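Local structure of basic blue protein (Cucumis sativus, 2CBP) at residues G27-F32 / Q67-K72; H39-V44 / S75-N80. The protein binds a single copper ion in a type 1 (blue) site and probably carries electrons in its phytocyanin role. All blocks are in the same frame, centred on the assembly; numbering follows the deposited sequence.

Overall arrangement
From the N terminus, strand 2-4 is joined in parallel by strand 29-33, and the chain then moves to the other sheet as strand 41-44. Helix 46-51 and strand 59-61 follow before strand 65-69 returns antiparallel to strand 29-33, closing the loop of interaction 1. Strand 73-78 then comes back alongside strand 41-44, closing interaction 2. The two loops cross, since the segments alternate along the chain. Each contact pairs strands within one sheet of the cupredoxin beta-sandwich, and their inner faces meet: Phe32 packs on Val41 and Phe77, Ile68 on Val41, and Leu30 on Phe77. The copper sits at the end of interaction 2 where His39 and Cys79 lie.

Interaction 1 (G27-F32 / Q67-K72); sequences GDILLF and QIKLPK
The carbonyl oxygen Asp28 O takes the amide of Leu70, at 2.7 Å from Leu70 N, and a CA-H contact from Lys69 CA 3.3 Å away. One residue earlier, Gly27 N gives a nearly straight bond (171°) to Leu70 O, which it meets at 2.7 Å in the carbonyl plane. In the other direction, Leu30 and Ile68 form an antiparallel hydrogen-bonded pair, bonded both ways, with the non-hydrogen-bonded pairs Ile29 with Lys69 and Leu31 with Gln67 before and after it. The side chains alternate. Leu30 and Ile68 turn inward, and Leu70 joins them, its CD2 lying 4.1 Å from Leu30 CG. Ile68 has CG1 anti to the carbonyl carbon (chi1 -55°), which carries its CD1 out to Phe32, 3.8 Å from CE1. On the other face Ile29 CG2 rests against Gln67 CB at 3.9 Å, and Leu31 runs alongside the Gln67 chain. The Asp28 carboxylate turns elsewhere, to the amide of Arg25 and the N terminus at Ala1. Backbone bonds thus fix the register of edge strand 65-69, while its inner side chains add apolar grip within the sandwich core and its outer face keeps the polar Gln67 and Lys69.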
ATOM      1  N   GLY A  27       6.765   9.186  -9.913  1.00 12.93           N
ATOM      2  CA  GLY A  27       5.705  10.122 -10.261  1.00 13.70           C
ATOM      3  C   GLY A  27       4.368   9.461 -10.514  1.00 12.59           C
ATOM      4  O   GLY A  27       3.344  10.176 -10.519  1.00 12.28           O
ATOM      5  N   ASP A  28       4.376   8.165 -10.722  1.00 10.83           N
ATOM      6  CA  ASP A  28       3.116   7.409 -10.934  1.00 11.29           C
ATOM      7  C   ASP A  28       2.336   7.563  -9.605  1.00 11.32           C
ATOM      8  O   ASP A  28       2.906   7.881  -8.545  1.00 12.04           O
ATOM      9  CB  ASP A  28       3.340   5.979 -11.329  1.00 11.00           C
ATOM     10  CG  ASP A  28       3.705   5.714 -12.764  1.00 13.05           C
ATOM     11  OD1 ASP A  28       3.689   6.704 -13.571  1.00 11.14           O
ATOM     12  OD2 ASP A  28       3.993   4.584 -13.174  1.00 12.86           O
ATOM     13  N   ILE A  29       1.039   7.355  -9.696  1.00 10.54           N
ATOM     14  CA  ILE A  29       0.117   7.447  -8.577  1.00  8.12           C
ATOM     15  C   ILE A  29      -0.596   6.116  -8.320  1.00  6.83           C
ATOM     16  O   ILE A  29      -1.089   5.451  -9.226  1.00  7.71           O
ATOM     17  CB  ILE A  29      -0.977   8.500  -8.815  1.00 13.49           C
ATOM     18  CG1 ILE A  29      -0.309   9.857  -8.944  1.00 21.04           C
ATOM     19  CG2 ILE A  29      -1.993   8.529  -7.685  1.00  9.11           C
ATOM     20  CD1 ILE A  29      -1.182  10.942  -9.572  1.00 27.04           C
ATOM     21  N   LEU A  30      -0.630   5.774  -7.025  1.00  6.97           N
ATOM     22  CA  LEU A  30      -1.329   4.579  -6.571  1.00  5.64           C
ATOM     23  C   LEU A  30      -2.619   5.134  -5.907  1.00  5.50           C
ATOM     24  O   LEU A  30      -2.507   6.047  -5.080  1.00  7.43           O
ATOM     25  CB  LEU A  30      -0.594   3.726  -5.573  1.00  7.23           C
ATOM     26  CG  LEU A  30       0.720   3.091  -6.008  1.00  4.90           C
ATOM     27  CD1 LEU A  30       1.133   2.071  -4.984  1.00  8.13           C
ATOM     28  CD2 LEU A  30       0.620   2.493  -7.375  1.00  9.25           C
ATOM     29  N   LEU A  31      -3.716   4.587  -6.341  1.00  5.89           N
ATOM     30  CA  LEU A  31      -5.045   4.977  -5.814  1.00  7.84           C
ATOM     31  C   LEU A  31      -5.602   3.816  -4.987  1.00  3.98           C
ATOM     32  O   LEU A  31      -5.808   2.717  -5.496  1.00  3.82           O
ATOM     33  CB  LEU A  31      -5.956   5.356  -6.954  0.50  6.87           C
ATOM     34  CG  LEU A  31      -7.272   6.050  -6.609  0.50  9.78           C
ATOM     35  CD1 LEU A  31      -7.645   6.932  -7.774  0.50  9.68           C
ATOM     36  CD2 LEU A  31      -8.370   5.076  -6.273  0.50 11.84           C
ATOM     37  N   PHE A  32      -5.843   4.119  -3.720  1.00  4.11           N
ATOM     38  CA  PHE A  32      -6.337   3.174  -2.728  1.00  2.16           C
ATOM     39  C   PHE A  32      -7.789   3.458  -2.338  1.00  3.86           C
ATOM     40  O   PHE A  32      -8.046   4.508  -1.743  1.00  6.19           O
ATOM     41  CB  PHE A  32      -5.467   3.251  -1.448  1.00  3.98           C
ATOM     42  CG  PHE A  32      -4.024   2.849  -1.570  1.00  4.22           C
ATOM     43  CD1 PHE A  32      -3.070   3.731  -2.044  1.00  5.45           C
ATOM     44  CD2 PHE A  32      -3.623   1.561  -1.176  1.00  8.79           C
ATOM     45  CE1 PHE A  32      -1.731   3.356  -2.167  1.00  3.40           C
ATOM     46  CE2 PHE A  32      -2.285   1.166  -1.273  1.00  7.71           C
ATOM     47  CZ  PHE A  32      -1.348   2.082  -1.766  1.00  3.57           C
ATOM     48  N   GLN A  67      -4.676   8.993  -2.966  1.00 10.08           N
ATOM     49  CA  GLN A  67      -3.872   9.091  -4.198  1.00 12.00           C
ATOM     50  C   GLN A  67      -2.428   9.346  -3.746  1.00  7.77           C
ATOM     51  O   GLN A  67      -2.132  10.456  -3.303  1.00 11.54           O
ATOM     52  CB  GLN A  67      -4.363  10.181  -5.127  1.00 13.40           C
ATOM     53  CG  GLN A  67      -5.680   9.853  -5.793  1.00 23.11           C
ATOM     54  CD  GLN A  67      -5.961  10.642  -7.052  1.00 34.11           C
ATOM     55  OE1 GLN A  67      -5.295  10.494  -8.084  1.00 38.78           O
ATOM     56  NE2 GLN A  67      -6.990  11.481  -6.960  1.00 37.06           N
ATOM     57  N   ILE A  68      -1.615   8.317  -3.826  1.00  9.01           N
ATOM     58  CA  ILE A  68      -0.202   8.390  -3.410  1.00  9.17           C
ATOM     59  C   ILE A  68       0.760   8.336  -4.580  1.00  5.26           C
ATOM     60  O   ILE A  68       0.840   7.431  -5.393  1.00  6.12           O
ATOM     61  CB  ILE A  68       0.108   7.314  -2.350  1.00 12.08           C
ATOM     62  CG1 ILE A  68      -0.895   7.512  -1.217  1.00 12.18           C
ATOM     63  CG2 ILE A  68       1.526   7.478  -1.871  1.00  9.99           C
ATOM     64  CD1 ILE A  68      -0.940   6.479  -0.117  1.00 19.24           C
ATOM     65  N   LYS A  69       1.532   9.430  -4.675  1.00  5.59           N
ATOM     66  CA  LYS A  69       2.515   9.622  -5.747  1.00 12.69           C
ATOM     67  C   LYS A  69       3.788   8.894  -5.305  1.00 11.14           C
ATOM     68  O   LYS A  69       4.250   9.051  -4.173  1.00 12.40           O
ATOM     69  CB  LYS A  69       2.793  11.074  -6.038  0.50 10.95           C
ATOM     70  CG  LYS A  69       3.319  11.436  -7.420  0.50 18.60           C
ATOM     71  CD  LYS A  69       3.723  12.914  -7.464  0.50 21.53           C
ATOM     72  CE  LYS A  69       4.150  13.338  -8.855  0.50 26.25           C
ATOM     73  NZ  LYS A  69       5.197  12.436  -9.392  0.50 27.40           N
ATOM     74  N   LEU A  70       4.299   8.110  -6.234  1.00  9.29           N
ATOM     75  CA  LEU A  70       5.502   7.344  -5.932  1.00  7.79           C
ATOM     76  C   LEU A  70       6.808   8.072  -6.202  1.00 11.82           C
ATOM     77  O   LEU A  70       7.051   8.608  -7.296  1.00 13.85           O
ATOM     78  CB  LEU A  70       5.466   6.112  -6.832  1.00  8.00           C
ATOM     79  CG  LEU A  70       4.394   5.066  -6.588  1.00 10.55           C
ATOM     80  CD1 LEU A  70       4.613   3.931  -7.559  1.00 11.78           C
ATOM     81  CD2 LEU A  70       4.403   4.569  -5.161  1.00 13.74           C
ATOM     82  N   PRO A  71       7.658   8.037  -5.192  1.00 13.70           N
ATOM     83  CA  PRO A  71       9.020   8.587  -5.295  1.00 11.10           C
ATOM     84  C   PRO A  71       9.837   7.542  -6.067  1.00 10.46           C
ATOM     85  O   PRO A  71       9.406   6.354  -6.259  1.00  8.96           O
ATOM     86  CB  PRO A  71       9.435   8.736  -3.852  1.00 11.79           C
ATOM     87  CG  PRO A  71       8.745   7.608  -3.103  1.00 15.21           C
ATOM     88  CD  PRO A  71       7.450   7.395  -3.871  1.00 11.74           C
ATOM     89  N   LYS A  72      11.006   7.919  -6.501  1.00 12.60           N
ATOM     90  CA  LYS A  72      11.923   7.011  -7.227  1.00 12.31           C
ATOM     91  C   LYS A  72      12.361   5.957  -6.183  1.00 12.53           C
ATOM     92  O   LYS A  72      12.647   6.330  -5.039  1.00 13.11           O
ATOM     93  CB  LYS A  72      13.142   7.735  -7.730  1.00 21.24           C
ATOM     94  CG  LYS A  72      13.717   7.433  -9.068  1.00 30.34           C
ATOM     95  CD  LYS A  72      14.877   6.458  -9.136  1.00 38.32           C
ATOM     96  CE  LYS A  72      14.941   5.829 -10.510  1.00 45.61           C
ATOM     97  NZ  LYS A  72      15.772   4.644 -10.723  1.00 44.09           N
TER

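Interaction 2 (H39-V44 / S75-N80); sequences HNVVVV and SYFICN. With CU (copper (II) ion), chain B.
The type 1 copper site draws one ligand from each side of this contact: His39 ND1 binds copper at 1.9 Å and Cys79 SG at 2.2 Å, with His84 and Met89 completing the set. The sulfur lies at the edge of the His39 imidazole, in its plane. Cys79 SG stands anti to its own backbone N (chi1 166°), which swings it out to the metal.

Next to these ligands, Asn40 and Asn80 clasp each other through two bonds. Asn40 OD1 takes the amide Asn80 N at 2.9 Å, in the carbonyl plane and on a lone pair. Asn40 ND2 in turn gives a bond to Asn80 OD1 at 2.8 Å, reaching it from above the carbonyl plane and not on a lone pair; the two amide planes are 60° apart. Asn40 OD1 also sits 3.6 Å from Cys79 SG, and Asn80 ND2 is held by Thr54. An alanine in place of Asn40 would probably leave Asn80 N and Asn80 OD1 without these partners and give the segment bearing Cys79 more freedom to shift beside the copper.

In the cupredoxin fold such ligands sit at one end of a beta-sandwich, and here strand 41-44 leads away from the metal while strand 73-78 runs antiparallel to it, up to Cys79. Val42 and Ile78 are a hydrogen-bonded pair, joined in both directions, Val42 N lying 2.8 Å from Ile78 O. On the inner face Val41 CG1 and Val43 CG2 both approach Phe77 CD2, and the ring reaches on to Ile68 and Phe32 of the other sheet. On the reverse face the side chains of Val44 and Ile78 cross at about a right angle, Val44 CG1 3.9 Å from Ile78 CD1. At the end away from the copper a water gives a hydrogen bond to Val44 O, at 2.6 Å, and accepts one from the Tyr76 amide.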
ATOM      1  N   HIS A  39     -10.158  -0.181   7.399  1.00  4.50           N
ATOM      2  CA  HIS A  39      -8.805  -0.246   6.827  1.00  7.52           C
ATOM      3  C   HIS A  39      -8.144   1.133   6.740  1.00  5.92           C
ATOM      4  O   HIS A  39      -8.793   2.157   6.837  1.00  5.49           O
ATOM      5  CB  HIS A  39      -8.876  -0.835   5.416  1.00  4.36           C
ATOM      6  CG  HIS A  39      -9.452  -2.197   5.223  1.00  7.01           C
ATOM      7  ND1 HIS A  39      -8.772  -3.374   5.555  1.00  6.29           N
ATOM      8  CD2 HIS A  39     -10.673  -2.534   4.686  1.00  7.35           C
ATOM      9  CE1 HIS A  39      -9.582  -4.343   5.244  1.00  5.93           C
ATOM     10  NE2 HIS A  39     -10.732  -3.896   4.719  1.00  7.82           N
ATOM     11  N   ASN A  40      -6.831   1.118   6.529  1.00  5.99           N
ATOM     12  CA  ASN A  40      -5.993   2.295   6.387  1.00  2.00           C
ATOM     13  C   ASN A  40      -4.839   1.912   5.416  1.00  2.00           C
ATOM     14  O   ASN A  40      -4.723   0.774   4.967  1.00  2.51           O
ATOM     15  CB  ASN A  40      -5.444   2.898   7.698  1.00  3.18           C
ATOM     16  CG  ASN A  40      -4.611   1.953   8.515  1.00  5.17           C
ATOM     17  OD1 ASN A  40      -4.059   0.955   7.984  1.00  4.92           O
ATOM     18  ND2 ASN A  40      -4.506   2.176   9.830  1.00  8.18           N
ATOM     19  N   VAL A  41      -4.054   2.952   5.147  1.00  2.12           N
ATOM     20  CA  VAL A  41      -2.861   2.804   4.279  1.00  4.42           C
ATOM     21  C   VAL A  41      -1.722   3.401   5.111  1.00  5.38           C
ATOM     22  O   VAL A  41      -1.817   4.580   5.539  1.00  7.36           O
ATOM     23  CB  VAL A  41      -3.043   3.484   2.904  1.00  8.06           C
ATOM     24  CG1 VAL A  41      -1.776   3.399   2.053  1.00  7.39           C
ATOM     25  CG2 VAL A  41      -4.252   2.971   2.148  1.00  7.07           C
ATOM     26  N   VAL A  42      -0.686   2.619   5.324  1.00  2.83           N
ATOM     27  CA  VAL A  42       0.471   3.050   6.112  1.00  2.23           C
ATOM     28  C   VAL A  42       1.736   2.868   5.262  1.00  3.90           C
ATOM     29  O   VAL A  42       1.947   1.776   4.696  1.00  2.66           O
ATOM     30  CB  VAL A  42       0.517   2.281   7.460  1.00  4.21           C
ATOM     31  CG1 VAL A  42       1.586   2.770   8.424  1.00  3.85           C
ATOM     32  CG2 VAL A  42      -0.843   2.196   8.144  1.00  6.61           C
ATOM     33  N   VAL A  43       2.504   3.916   5.221  1.00  2.00           N
ATOM     34  CA  VAL A  43       3.769   3.960   4.472  1.00  6.36           C
ATOM     35  C   VAL A  43       4.915   3.588   5.418  1.00  6.30           C
ATOM     36  O   VAL A  43       5.267   4.359   6.328  1.00  8.80           O
ATOM     37  CB  VAL A  43       3.975   5.358   3.851  1.00  6.95           C
ATOM     38  CG1 VAL A  43       5.203   5.330   2.932  1.00  8.20           C
ATOM     39  CG2 VAL A  43       2.748   5.845   3.133  1.00 10.68           C
ATOM     40  N   VAL A  44       5.460   2.410   5.138  1.00  4.37           N
ATOM     41  CA  VAL A  44       6.562   1.872   5.976  1.00  9.08           C
ATOM     42  C   VAL A  44       7.830   1.614   5.178  1.00  9.44           C
ATOM     43  O   VAL A  44       7.902   1.900   3.989  1.00 10.77           O
ATOM     44  CB  VAL A  44       6.025   0.582   6.666  1.00  7.11           C
ATOM     45  CG1 VAL A  44       4.830   0.847   7.562  1.00  8.47           C
ATOM     46  CG2 VAL A  44       5.712  -0.517   5.662  1.00  4.31           C
ATOM     47  N   SER A  75       8.925   1.516  -2.396  1.00  6.53           N
ATOM     48  CA  SER A  75       7.848   1.980  -1.522  1.00  6.28           C
ATOM     49  C   SER A  75       7.132   0.720  -1.000  1.00  3.20           C
ATOM     50  O   SER A  75       6.938  -0.224  -1.770  1.00  4.87           O
ATOM     51  CB  SER A  75       6.840   2.925  -2.148  1.00 11.17           C
ATOM     52  OG  SER A  75       7.462   4.171  -2.410  1.00 11.76           O
ATOM     53  N   TYR A  76       6.782   0.769   0.269  1.00  2.00           N
ATOM     54  CA  TYR A  76       6.103  -0.292   0.999  1.00  2.49           C
ATOM     55  C   TYR A  76       4.881   0.284   1.732  1.00  2.00           C
ATOM     56  O   TYR A  76       4.975   1.320   2.402  1.00  2.85           O
ATOM     57  CB  TYR A  76       7.095  -0.932   1.998  1.00  2.23           C
ATOM     58  CG  TYR A  76       8.338  -1.516   1.336  1.00  2.00           C
ATOM     59  CD1 TYR A  76       8.313  -2.809   0.801  1.00  5.22           C
ATOM     60  CD2 TYR A  76       9.513  -0.782   1.259  1.00  5.45           C
ATOM     61  CE1 TYR A  76       9.437  -3.356   0.185  1.00  4.68           C
ATOM     62  CE2 TYR A  76      10.660  -1.319   0.652  1.00  3.47           C
ATOM     63  CZ  TYR A  76      10.616  -2.597   0.130  1.00  8.38           C
ATOM     64  OH  TYR A  76      11.750  -3.096  -0.455  1.00 11.58           O
ATOM     65  N   PHE A  77       3.778  -0.418   1.551  1.00  6.17           N
ATOM     66  CA  PHE A  77       2.490  -0.041   2.146  1.00  9.32           C
ATOM     67  C   PHE A  77       1.861  -1.266   2.830  1.00  5.30           C
ATOM     68  O   PHE A  77       1.847  -2.392   2.323  1.00  3.98           O
ATOM     69  CB  PHE A  77       1.466   0.511   1.110  1.00  9.07           C
ATOM     70  CG  PHE A  77       2.009   1.581   0.219  1.00  7.71           C
ATOM     71  CD1 PHE A  77       2.690   1.211  -0.960  1.00 12.16           C
ATOM     72  CD2 PHE A  77       1.886   2.912   0.556  1.00  9.75           C
ATOM     73  CE1 PHE A  77       3.244   2.196  -1.781  1.00 11.66           C
ATOM     74  CE2 PHE A  77       2.433   3.927  -0.259  1.00  8.17           C
ATOM     75  CZ  PHE A  77       3.111   3.530  -1.422  1.00  7.37           C
ATOM     76  N   ILE A  78       1.284  -0.950   4.001  1.00  5.72           N
ATOM     77  CA  ILE A  78       0.578  -2.004   4.740  1.00  2.00           C
ATOM     78  C   ILE A  78      -0.714  -1.382   5.321  1.00  2.00           C
ATOM     79  O   ILE A  78      -0.849  -0.159   5.350  1.00  3.04           O
ATOM     80  CB  ILE A  78       1.367  -2.603   5.899  1.00  5.54           C
ATOM     81  CG1 ILE A  78       1.534  -1.576   7.004  1.00  3.39           C
ATOM     82  CG2 ILE A  78       2.728  -3.141   5.490  1.00  5.94           C
ATOM     83  CD1 ILE A  78       2.268  -2.040   8.267  1.00  6.91           C
ATOM     84  N   CYS A  79      -1.580  -2.270   5.744  1.00  6.89           N
ATOM     85  CA  CYS A  79      -2.827  -1.863   6.451  1.00  3.26           C
ATOM     86  C   CYS A  79      -2.443  -2.270   7.905  1.00  6.55           C
ATOM     87  O   CYS A  79      -2.044  -3.455   8.014  1.00  5.35           O
ATOM     88  CB  CYS A  79      -4.090  -2.509   5.993  1.00  2.00           C
ATOM     89  SG  CYS A  79      -5.477  -2.289   7.146  1.00  4.13           S
ATOM     90  N   ASN A  80      -2.509  -1.380   8.864  1.00  3.83           N
ATOM     91  CA  ASN A  80      -2.102  -1.783  10.222  1.00  7.54           C
ATOM     92  C   ASN A  80      -3.220  -2.104  11.202  1.00  7.89           C
ATOM     93  O   ASN A  80      -2.915  -2.224  12.420  1.00  9.83           O
ATOM     94  CB  ASN A  80      -0.975  -0.943  10.793  1.00  4.18           C
ATOM     95  CG  ASN A  80      -1.399   0.404  11.329  1.00  4.45           C
ATOM     96  OD1 ASN A  80      -2.586   0.746  11.294  1.00  7.88           O
ATOM     97  ND2 ASN A  80      -0.403   1.128  11.812  1.00 11.40           N
TER
HETATM   98 CU    CU B  97      -7.050  -3.565   6.408  1.00  5.01          CU
HETATM   99  O   HOH W   1       8.024   3.268   1.790  1.00 11.27           O